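Local atomic coordinates of putative Lipoprotein (Shewanella oneidensis, PDB entry 3U24), a protein that is of unknown function but binds zinc ions and belongs to the DUF885 family, placed in a metallopeptidase clan, which hints at a peptidase-like fold. Residues A[91-96]-A[427-432]; A[97-102]-A[250-255]. All coordinates share one frame; numbering follows the deposited sequence.

After three earlier helices, the chain enters helix 88-111, whose two successive segments supply the first partner of both contacts. Residues 97-102 meet 250-255, the C-terminal end of helix 243-254 and the residue after it, and interaction 2 thereby closes a loop of 147 residues, mostly helical. Interaction 1 closes a longer one, from 91-96 to the short helix 427-432, so interaction 2 is nested inside it and the two do not cross. Their centres lie about 11 Å apart, and they touch: Leu-96 packs on Gln-255, and Phe-432 and Val-428 reach Leu-100 and Ile-97. Helix 88-111 thus ties together two regions distant in sequence within the DUF885 fold.

Interaction 1: A[91-96]-A[427-432]; sequences TIDYHL and LVKSLF. With ZN (zinc ion), chain C.
Asp-93 keeps CG anti to its carbonyl carbon (chi1 -66°), which sets the carboxylate against Val-428 CB, while Val-428 sends CG1 anti to its backbone N (chi1 173°), beside Leu-96 CB. The arrangement is helix-helix packing in the predominantly helical DUF885 fold: the axes of 91-96 and 427-432 approach to 9.4 Å and run in broadly the same direction, 43° apart. Asp-93 CG lies 3.7 Å from Val-428 CB, the side chains crossing obliquely. Val-428 CG1 reaches Leu-96 CB at 4.0 Å, so the valine spans residues a helical turn apart. Leu-96 also sets CD1 against Lys-429 CG and CD2 against the backbone carbonyl oxygen of Phe-432, and the methyl CG2 of Ile-92 meets the aliphatic part of Lys-429.

Polar atoms edge this buried seam. Asp-93 OD1 sits 3.5 Å from Lys-429 CG, across the lysine chain at about a right angle, yet its hydrogen-bond partner is Ser-426 OG. In the conformer described, Lys-429 NZ stays 5.6 Å from Asp-93 OD1, too far for a salt bridge, and bonds to the carbonyls of Tyr-558 and Ser-424. Asp-93 OD2 is linked more loosely: a water gives it a weak hydrogen bond and accepts one from Val-428 N at 3.0 Å. A carboxylate beside the first-turn N-H groups of 427-432 may be stabilised electrostatically by that helix end.

Away from the partner helix, His-95 binds a zinc ion through NE2 at 2.0 Å, and one water also lies in the zinc's coordination sphere. The other ring nitrogen is held from within the helix: His-95 ND1 donates to Thr-91 O at 2.8 Å, with that oxygen in the imidazole plane, while His-95 N reaches the same oxygen from the opposite face of the carbonyl.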
ATOM      1  N   THR A  91     -17.137 -16.273  -6.595  1.00 24.21           N
ATOM      2  CA  THR A  91     -16.644 -16.868  -5.358  1.00 24.47           C
ATOM      3  C   THR A  91     -15.536 -15.994  -4.766  1.00 22.90           C
ATOM      4  O   THR A  91     -15.444 -15.813  -3.563  1.00 21.74           O
ATOM      5  CB  THR A  91     -16.250 -18.367  -5.516  1.00 25.79           C
ATOM      6  OG1 THR A  91     -16.062 -18.918  -4.203  1.00 27.17           O
ATOM      7  CG2 THR A  91     -14.988 -18.554  -6.278  1.00 25.60           C
ATOM      8  N   ILE A  92     -14.740 -15.388  -5.624  1.00 23.09           N
ATOM      9  CA  ILE A  92     -13.756 -14.374  -5.164  1.00 22.67           C
ATOM     10  C   ILE A  92     -14.453 -13.196  -4.484  1.00 22.25           C
ATOM     11  O   ILE A  92     -14.122 -12.858  -3.342  1.00 21.44           O
ATOM     12  CB  ILE A  92     -12.827 -13.915  -6.292  1.00 22.40           C
ATOM     13  CG1 ILE A  92     -11.910 -15.099  -6.690  1.00 22.72           C
ATOM     14  CG2 ILE A  92     -12.015 -12.695  -5.839  1.00 21.63           C
ATOM     15  CD1 ILE A  92     -11.306 -14.967  -8.075  1.00 23.22           C
ATOM     16  N   ASP A  93     -15.461 -12.630  -5.139  1.00 22.38           N
ATOM     17  CA  ASP A  93     -16.249 -11.566  -4.522  1.00 22.60           C
ATOM     18  C   ASP A  93     -16.899 -11.995  -3.189  1.00 22.15           C
ATOM     19  O   ASP A  93     -16.907 -11.218  -2.216  1.00 20.68           O
ATOM     20  CB  ASP A  93     -17.301 -11.023  -5.492  1.00 23.99           C
ATOM     21  CG  ASP A  93     -16.671 -10.309  -6.707  1.00 25.56           C
ATOM     22  OD1 ASP A  93     -15.433 -10.153  -6.716  1.00 27.12           O
ATOM     23  OD2 ASP A  93     -17.398  -9.923  -7.645  1.00 26.81           O
ATOM     24  N   TYR A  94     -17.424 -13.219  -3.149  1.00 21.90           N
ATOM     25  CA  TYR A  94     -18.058 -13.735  -1.954  1.00 22.19           C
ATOM     26  C   TYR A  94     -17.048 -13.669  -0.806  1.00 21.86           C
ATOM     27  O   TYR A  94     -17.347 -13.118   0.249  1.00 20.34           O
ATOM     28  CB  TYR A  94     -18.544 -15.188  -2.158  1.00 23.37           C
ATOM     29  CG  TYR A  94     -19.219 -15.807  -0.960  1.00 23.98           C
ATOM     30  CD1 TYR A  94     -18.497 -16.187   0.150  1.00 24.31           C
ATOM     31  CD2 TYR A  94     -20.592 -16.033  -0.949  1.00 25.21           C
ATOM     32  CE1 TYR A  94     -19.122 -16.747   1.251  1.00 25.10           C
ATOM     33  CE2 TYR A  94     -21.208 -16.625   0.135  1.00 25.51           C
ATOM     34  CZ  TYR A  94     -20.462 -16.962   1.238  1.00 25.54           C
ATOM     35  OH  TYR A  94     -21.067 -17.538   2.335  1.00 26.83           O
ATOM     36  N   HIS A  95     -15.853 -14.217  -1.034  1.00 21.49           N
ATOM     37  CA  HIS A  95     -14.859 -14.275   0.010  1.00 21.66           C
ATOM     38  C   HIS A  95     -14.302 -12.917   0.419  1.00 21.34           C
ATOM     39  O   HIS A  95     -14.081 -12.653   1.613  1.00 21.72           O
ATOM     40  CB  HIS A  95     -13.765 -15.275  -0.353  1.00 22.08           C
ATOM     41  CG  HIS A  95     -14.221 -16.679  -0.256  1.00 23.40           C
ATOM     42  ND1 HIS A  95     -14.927 -17.302  -1.261  1.00 24.93           N
ATOM     43  CD2 HIS A  95     -14.142 -17.579   0.784  1.00 24.00           C
ATOM     44  CE1 HIS A  95     -15.223 -18.551  -0.877  1.00 25.44           C
ATOM     45  NE2 HIS A  95     -14.724 -18.731   0.365  1.00 25.48           N
ATOM     46  N   LEU A  96     -14.077 -12.043  -0.545  1.00 20.84           N
ATOM     47  CA  LEU A  96     -13.643 -10.705  -0.250  1.00 20.42           C
ATOM     48  C   LEU A  96     -14.693  -9.974   0.592  1.00 20.50           C
ATOM     49  O   LEU A  96     -14.334  -9.324   1.557  1.00 20.30           O
ATOM     50  CB  LEU A  96     -13.365  -9.950  -1.532  1.00 20.43           C
ATOM     51  CG  LEU A  96     -12.131 -10.370  -2.341  1.00 20.83           C
ATOM     52  CD1 LEU A  96     -12.104  -9.475  -3.606  1.00 19.59           C
ATOM     53  CD2 LEU A  96     -10.809 -10.304  -1.543  1.00 19.93           C
ATOM     54  N   LEU A 427     -16.483  -4.901  -9.541  1.00 28.47           N
ATOM     55  CA  LEU A 427     -16.480  -3.764  -8.635  1.00 28.55           C
ATOM     56  C   LEU A 427     -15.885  -4.156  -7.286  1.00 26.55           C
ATOM     57  O   LEU A 427     -15.013  -3.491  -6.793  1.00 26.86           O
ATOM     58  CB  LEU A 427     -17.900  -3.189  -8.499  1.00 30.79           C
ATOM     59  CG  LEU A 427     -18.059  -1.755  -7.938  1.00 32.67           C
ATOM     60  CD1 LEU A 427     -17.089  -0.746  -8.557  1.00 31.82           C
ATOM     61  CD2 LEU A 427     -19.503  -1.271  -8.129  1.00 32.65           C
ATOM     62  N   VAL A 428     -16.305  -5.286  -6.718  1.00 25.94           N
ATOM     63  CA  VAL A 428     -15.754  -5.765  -5.452  1.00 24.38           C
ATOM     64  C   VAL A 428     -14.223  -5.944  -5.441  1.00 24.36           C
ATOM     65  O   VAL A 428     -13.573  -5.512  -4.506  1.00 24.10           O
ATOM     66  CB  VAL A 428     -16.478  -7.041  -4.985  1.00 23.72           C
ATOM     67  CG1 VAL A 428     -15.802  -7.650  -3.760  1.00 22.03           C
ATOM     68  CG2 VAL A 428     -17.936  -6.695  -4.686  1.00 23.29           C
ATOM     69  N   LYS A 429     -13.657  -6.563  -6.471  0.50 24.31           N
ATOM     70  CA  LYS A 429     -12.210  -6.717  -6.553  0.50 24.09           C
ATOM     71  C   LYS A 429     -11.523  -5.393  -6.728  0.50 24.50           C
ATOM     72  O   LYS A 429     -10.439  -5.204  -6.197  0.50 25.33           O
ATOM     73  CB  LYS A 429     -11.775  -7.620  -7.707  0.50 23.75           C
ATOM     74  CG  LYS A 429     -12.238  -9.055  -7.596  0.50 23.26           C
ATOM     75  CD  LYS A 429     -11.458  -9.962  -8.549  0.50 22.70           C
ATOM     76  CE  LYS A 429     -11.732  -9.646 -10.006  0.50 22.14           C
ATOM     77  NZ  LYS A 429     -11.655 -10.901 -10.789  0.50 22.04           N
ATOM     78  N   SER A 430     -12.122  -4.481  -7.485  1.00 24.80           N
ATOM     79  CA  SER A 430     -11.510  -3.175  -7.690  1.00 25.52           C
ATOM     80  C   SER A 430     -11.460  -2.405  -6.372  1.00 25.65           C
ATOM     81  O   SER A 430     -10.462  -1.830  -6.065  1.00 26.07           O
ATOM     82  CB  SER A 430     -12.249  -2.375  -8.766  1.00 27.03           C
ATOM     83  OG  SER A 430     -12.091  -3.003 -10.023  1.00 27.98           O
ATOM     84  N   LEU A 431     -12.512  -2.483  -5.560  1.00 25.98           N
ATOM     85  CA  LEU A 431     -12.550  -1.789  -4.279  1.00 25.52           C
ATOM     86  C   LEU A 431     -11.790  -2.487  -3.169  1.00 26.30           C
ATOM     87  O   LEU A 431     -11.176  -1.833  -2.334  1.00 26.76           O
ATOM     88  CB  LEU A 431     -13.998  -1.602  -3.841  1.00 25.24           C
ATOM     89  CG  LEU A 431     -14.904  -0.778  -4.757  1.00 26.28           C
ATOM     90  CD1 LEU A 431     -16.378  -0.865  -4.316  1.00 26.72           C
ATOM     91  CD2 LEU A 431     -14.444   0.665  -4.811  1.00 26.00           C
ATOM     92  N   PHE A 432     -11.835  -3.812  -3.112  1.00 26.54           N
ATOM     93  CA  PHE A 432     -11.359  -4.509  -1.918  1.00 27.47           C
ATOM     94  C   PHE A 432     -10.398  -5.601  -2.216  1.00 28.39           C
ATOM     95  O   PHE A 432     -10.331  -6.563  -1.470  1.00 29.29           O
ATOM     96  CB  PHE A 432     -12.514  -5.124  -1.143  1.00 28.06           C
ATOM     97  CG  PHE A 432     -13.591  -4.166  -0.860  1.00 28.73           C
ATOM     98  CD1 PHE A 432     -13.338  -3.059  -0.101  1.00 31.50           C
ATOM     99  CD2 PHE A 432     -14.836  -4.354  -1.359  1.00 31.11           C
ATOM    100  CE1 PHE A 432     -14.327  -2.138   0.147  1.00 32.40           C
ATOM    101  CE2 PHE A 432     -15.846  -3.448  -1.114  1.00 31.69           C
ATOM    102  CZ  PHE A 432     -15.583  -2.319  -0.386  1.00 30.92           C
TER
HETATM  103 ZN    ZN C 592     -15.007 -20.370   1.448  1.00 33.31          ZN
HETATM  104  O   HOH W   1     -18.626  -6.852  -7.853  1.00 35.43           O
HETATM  105  O   HOH W   2     -15.611 -22.357  -0.007  1.00 32.39           O

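Interaction 2: A[97-102]-A[250-255]; sequences IDNLLS and FAFDIQ
Asn-99 lays its carboxamide against that of Gln-255, the two side chains reaching toward each other tip to tip with their amide planes stacked only 14° apart. Asn-99 CG is 3.5 Å from Gln-255 CD, which shows flat groups in van der Waals contact. This is stacking without a hydrogen bond: Asn-99 ND2 and Gln-255 OE1 come to 3.3 Å, but the angle is poor.

The bond that joins the segments uses the same amide nitrogen. With CG anti to the backbone N (chi1 -172°), the asparagine projects across to the other helix, and ND2 donates to Phe-252 O at 2.8 Å, with an N-H...O angle of 160°. The acceptor is met in its carbonyl plane, on a lone pair, and itself lies close to the asparagine amide plane, so both partners are well oriented. Phe-252 belongs to the last turn of its helix, which Gln-255 leaves with positive phi; the asparagine therefore serves a carbonyl at a helix C-terminal end.

The other branch of Asn-99 meets an aromatic edge. OD1 lies in the plane of the Phe-252 ring, 3.3 Å from CD1, where ring hydrogens would carry slight positive charge. Further along the ring, Ser-102 CB approaches CE1 at 3.6 Å, one helical turn on from the asparagine. The short axes come to 9.8 Å and run closer to antiparallel than parallel, giving a surface contact of mixed polar and aromatic character.

Around it, the Phe-252 ring also meets that of Trp-106 on helix 88-111. Ile-254 offers its carbonyl to Asn-434 ND2. Through Leu-101 and Ser-102, helix 61-79 flanks the first segment, and through Ile-254, helix 523-542 flanks the second.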
ATOM      1  N   ILE A  97     -15.976 -10.109   0.261  1.00 20.30           N
ATOM      2  CA  ILE A  97     -17.015  -9.524   1.065  1.00 20.57           C
ATOM      3  C   ILE A  97     -17.066 -10.118   2.485  1.00 21.22           C
ATOM      4  O   ILE A  97     -17.110  -9.376   3.486  1.00 20.49           O
ATOM      5  CB  ILE A  97     -18.401  -9.621   0.368  1.00 21.12           C
ATOM      6  CG1 ILE A  97     -18.448  -8.675  -0.850  1.00 21.29           C
ATOM      7  CG2 ILE A  97     -19.513  -9.284   1.329  1.00 20.42           C
ATOM      8  CD1 ILE A  97     -19.627  -8.940  -1.792  1.00 21.59           C
ATOM      9  N   ASP A  98     -17.048 -11.445   2.594  1.00 22.07           N
ATOM     10  CA  ASP A  98     -17.097 -12.097   3.896  1.00 23.14           C
ATOM     11  C   ASP A  98     -15.957 -11.618   4.829  1.00 22.68           C
ATOM     12  O   ASP A  98     -16.184 -11.231   5.981  1.00 22.38           O
ATOM     13  CB  ASP A  98     -16.992 -13.587   3.705  1.00 25.54           C
ATOM     14  CG  ASP A  98     -17.486 -14.374   4.891  1.00 28.28           C
ATOM     15  OD1 ASP A  98     -18.376 -13.921   5.624  1.00 32.97           O
ATOM     16  OD2 ASP A  98     -17.005 -15.487   5.071  1.00 32.90           O
ATOM     17  N   ASN A  99     -14.742 -11.653   4.306  1.00 21.05           N
ATOM     18  CA  ASN A  99     -13.584 -11.195   5.009  1.00 21.23           C
ATOM     19  C   ASN A  99     -13.645  -9.694   5.380  1.00 20.96           C
ATOM     20  O   ASN A  99     -13.289  -9.325   6.485  1.00 20.46           O
ATOM     21  CB  ASN A  99     -12.311 -11.442   4.171  1.00 20.98           C
ATOM     22  CG  ASN A  99     -11.052 -11.140   4.960  1.00 21.08           C
ATOM     23  OD1 ASN A  99     -10.766 -11.816   5.932  1.00 21.27           O
ATOM     24  ND2 ASN A  99     -10.339 -10.098   4.582  1.00 20.00           N
ATOM     25  N   LEU A 100     -14.060  -8.836   4.452  1.00 20.60           N
ATOM     26  CA  LEU A 100     -14.223  -7.432   4.772  1.00 20.50           C
ATOM     27  C   LEU A 100     -15.216  -7.265   5.941  1.00 21.14           C
ATOM     28  O   LEU A 100     -14.951  -6.523   6.905  1.00 21.15           O
ATOM     29  CB  LEU A 100     -14.720  -6.655   3.555  1.00 20.47           C
ATOM     30  CG  LEU A 100     -15.053  -5.179   3.769  1.00 20.49           C
ATOM     31  CD1 LEU A 100     -13.751  -4.414   3.968  1.00 19.39           C
ATOM     32  CD2 LEU A 100     -15.869  -4.689   2.579  1.00 20.50           C
ATOM     33  N   LEU A 101     -16.346  -7.961   5.864  1.00 21.53           N
ATOM     34  CA  LEU A 101     -17.330  -7.896   6.933  1.00 22.08           C
ATOM     35  C   LEU A 101     -16.739  -8.362   8.285  1.00 22.21           C
ATOM     36  O   LEU A 101     -16.885  -7.677   9.310  1.00 22.06           O
ATOM     37  CB  LEU A 101     -18.639  -8.645   6.562  1.00 22.76           C
ATOM     38  CG  LEU A 101     -19.506  -8.037   5.427  1.00 23.14           C
ATOM     39  CD1 LEU A 101     -20.683  -8.946   5.029  1.00 23.44           C
ATOM     40  CD2 LEU A 101     -19.997  -6.632   5.767  1.00 23.33           C
ATOM     41  N   SER A 102     -16.074  -9.503   8.312  1.00 22.34           N
ATOM     42  CA  SER A 102     -15.524  -9.992   9.564  1.00 22.40           C
ATOM     43  C   SER A 102     -14.503  -9.017  10.107  1.00 21.78           C
ATOM     44  O   SER A 102     -14.414  -8.796  11.296  1.00 21.49           O
ATOM     45  CB  SER A 102     -14.887 -11.386   9.402  1.00 22.61           C
ATOM     46  OG  SER A 102     -15.896 -12.333   9.129  1.00 22.98           O
ATOM     47  N   PHE A 250      -3.166  -9.848  10.519  1.00 20.54           N
ATOM     48  CA  PHE A 250      -2.458 -10.471   9.420  1.00 20.83           C
ATOM     49  C   PHE A 250      -3.430 -11.345   8.655  1.00 20.65           C
ATOM     50  O   PHE A 250      -3.494 -11.212   7.450  1.00 20.79           O
ATOM     51  CB  PHE A 250      -1.260 -11.256   9.954  1.00 21.09           C
ATOM     52  CG  PHE A 250      -0.429 -11.939   8.908  1.00 21.11           C
ATOM     53  CD1 PHE A 250       0.573 -11.271   8.257  1.00 20.86           C
ATOM     54  CD2 PHE A 250      -0.620 -13.295   8.621  1.00 21.29           C
ATOM     55  CE1 PHE A 250       1.358 -11.921   7.298  1.00 21.00           C
ATOM     56  CE2 PHE A 250       0.153 -13.942   7.672  1.00 21.08           C
ATOM     57  CZ  PHE A 250       1.120 -13.248   6.986  1.00 21.03           C
ATOM     58  N   ALA A 251      -4.251 -12.153   9.322  1.00 20.72           N
ATOM     59  CA  ALA A 251      -5.232 -12.981   8.580  1.00 20.79           C
ATOM     60  C   ALA A 251      -6.224 -12.116   7.790  1.00 21.39           C
ATOM     61  O   ALA A 251      -6.468 -12.410   6.626  1.00 21.23           O
ATOM     62  CB  ALA A 251      -5.960 -13.953   9.489  1.00 20.47           C
ATOM     63  N   PHE A 252      -6.747 -11.024   8.375  1.00 21.22           N
ATOM     64  CA  PHE A 252      -7.748 -10.203   7.691  1.00 21.88           C
ATOM     65  C   PHE A 252      -7.161  -9.359   6.549  1.00 22.49           C
ATOM     66  O   PHE A 252      -7.765  -9.277   5.468  1.00 21.48           O
ATOM     67  CB  PHE A 252      -8.492  -9.233   8.650  1.00 22.14           C
ATOM     68  CG  PHE A 252      -9.479  -9.893   9.562  1.00 22.22           C
ATOM     69  CD1 PHE A 252     -10.451 -10.760   9.056  1.00 22.87           C
ATOM     70  CD2 PHE A 252      -9.473  -9.623  10.918  1.00 22.46           C
ATOM     71  CE1 PHE A 252     -11.365 -11.355   9.884  1.00 22.89           C
ATOM     72  CE2 PHE A 252     -10.392 -10.217  11.769  1.00 22.46           C
ATOM     73  CZ  PHE A 252     -11.334 -11.098  11.247  1.00 23.07           C
ATOM     74  N   ASP A 253      -5.992  -8.759   6.766  1.00 23.38           N
ATOM     75  CA  ASP A 253      -5.394  -7.859   5.786  1.00 24.14           C
ATOM     76  C   ASP A 253      -4.725  -8.626   4.644  1.00 25.23           C
ATOM     77  O   ASP A 253      -4.880  -8.253   3.482  1.00 26.27           O
ATOM     78  CB  ASP A 253      -4.316  -6.969   6.442  1.00 26.36           C
ATOM     79  CG  ASP A 253      -4.885  -5.922   7.398  1.00 29.38           C
ATOM     80  OD1 ASP A 253      -6.131  -5.802   7.495  1.00 31.44           O
ATOM     81  OD2 ASP A 253      -4.070  -5.181   8.034  1.00 32.60           O
ATOM     82  N   ILE A 254      -3.937  -9.663   4.965  1.00 24.21           N
ATOM     83  CA  ILE A 254      -3.100 -10.344   3.962  1.00 23.65           C
ATOM     84  C   ILE A 254      -3.816 -11.559   3.362  1.00 25.02           C
ATOM     85  O   ILE A 254      -3.727 -11.830   2.182  1.00 26.83           O
ATOM     86  CB  ILE A 254      -1.808 -10.798   4.630  1.00 23.29           C
ATOM     87  CG1 ILE A 254      -1.070  -9.595   5.255  1.00 23.08           C
ATOM     88  CG2 ILE A 254      -0.882 -11.521   3.665  1.00 22.61           C
ATOM     89  CD1 ILE A 254      -0.634  -8.487   4.299  1.00 22.38           C
ATOM     90  N   GLN A 255      -4.566 -12.265   4.192  1.00 24.99           N
ATOM     91  CA  GLN A 255      -5.285 -13.447   3.791  1.00 26.19           C
ATOM     92  C   GLN A 255      -4.349 -14.475   3.215  1.00 24.75           C
ATOM     93  O   GLN A 255      -4.660 -15.151   2.246  1.00 25.88           O
ATOM     94  CB  GLN A 255      -6.440 -13.114   2.830  1.00 27.56           C
ATOM     95  CG  GLN A 255      -7.521 -12.239   3.417  1.00 29.19           C
ATOM     96  CD  GLN A 255      -8.712 -12.078   2.490  1.00 31.60           C
ATOM     97  OE1 GLN A 255      -8.857 -11.032   1.819  1.00 37.34           O
ATOM     98  NE2 GLN A 255      -9.568 -13.065   2.459  1.00 29.40           N
TER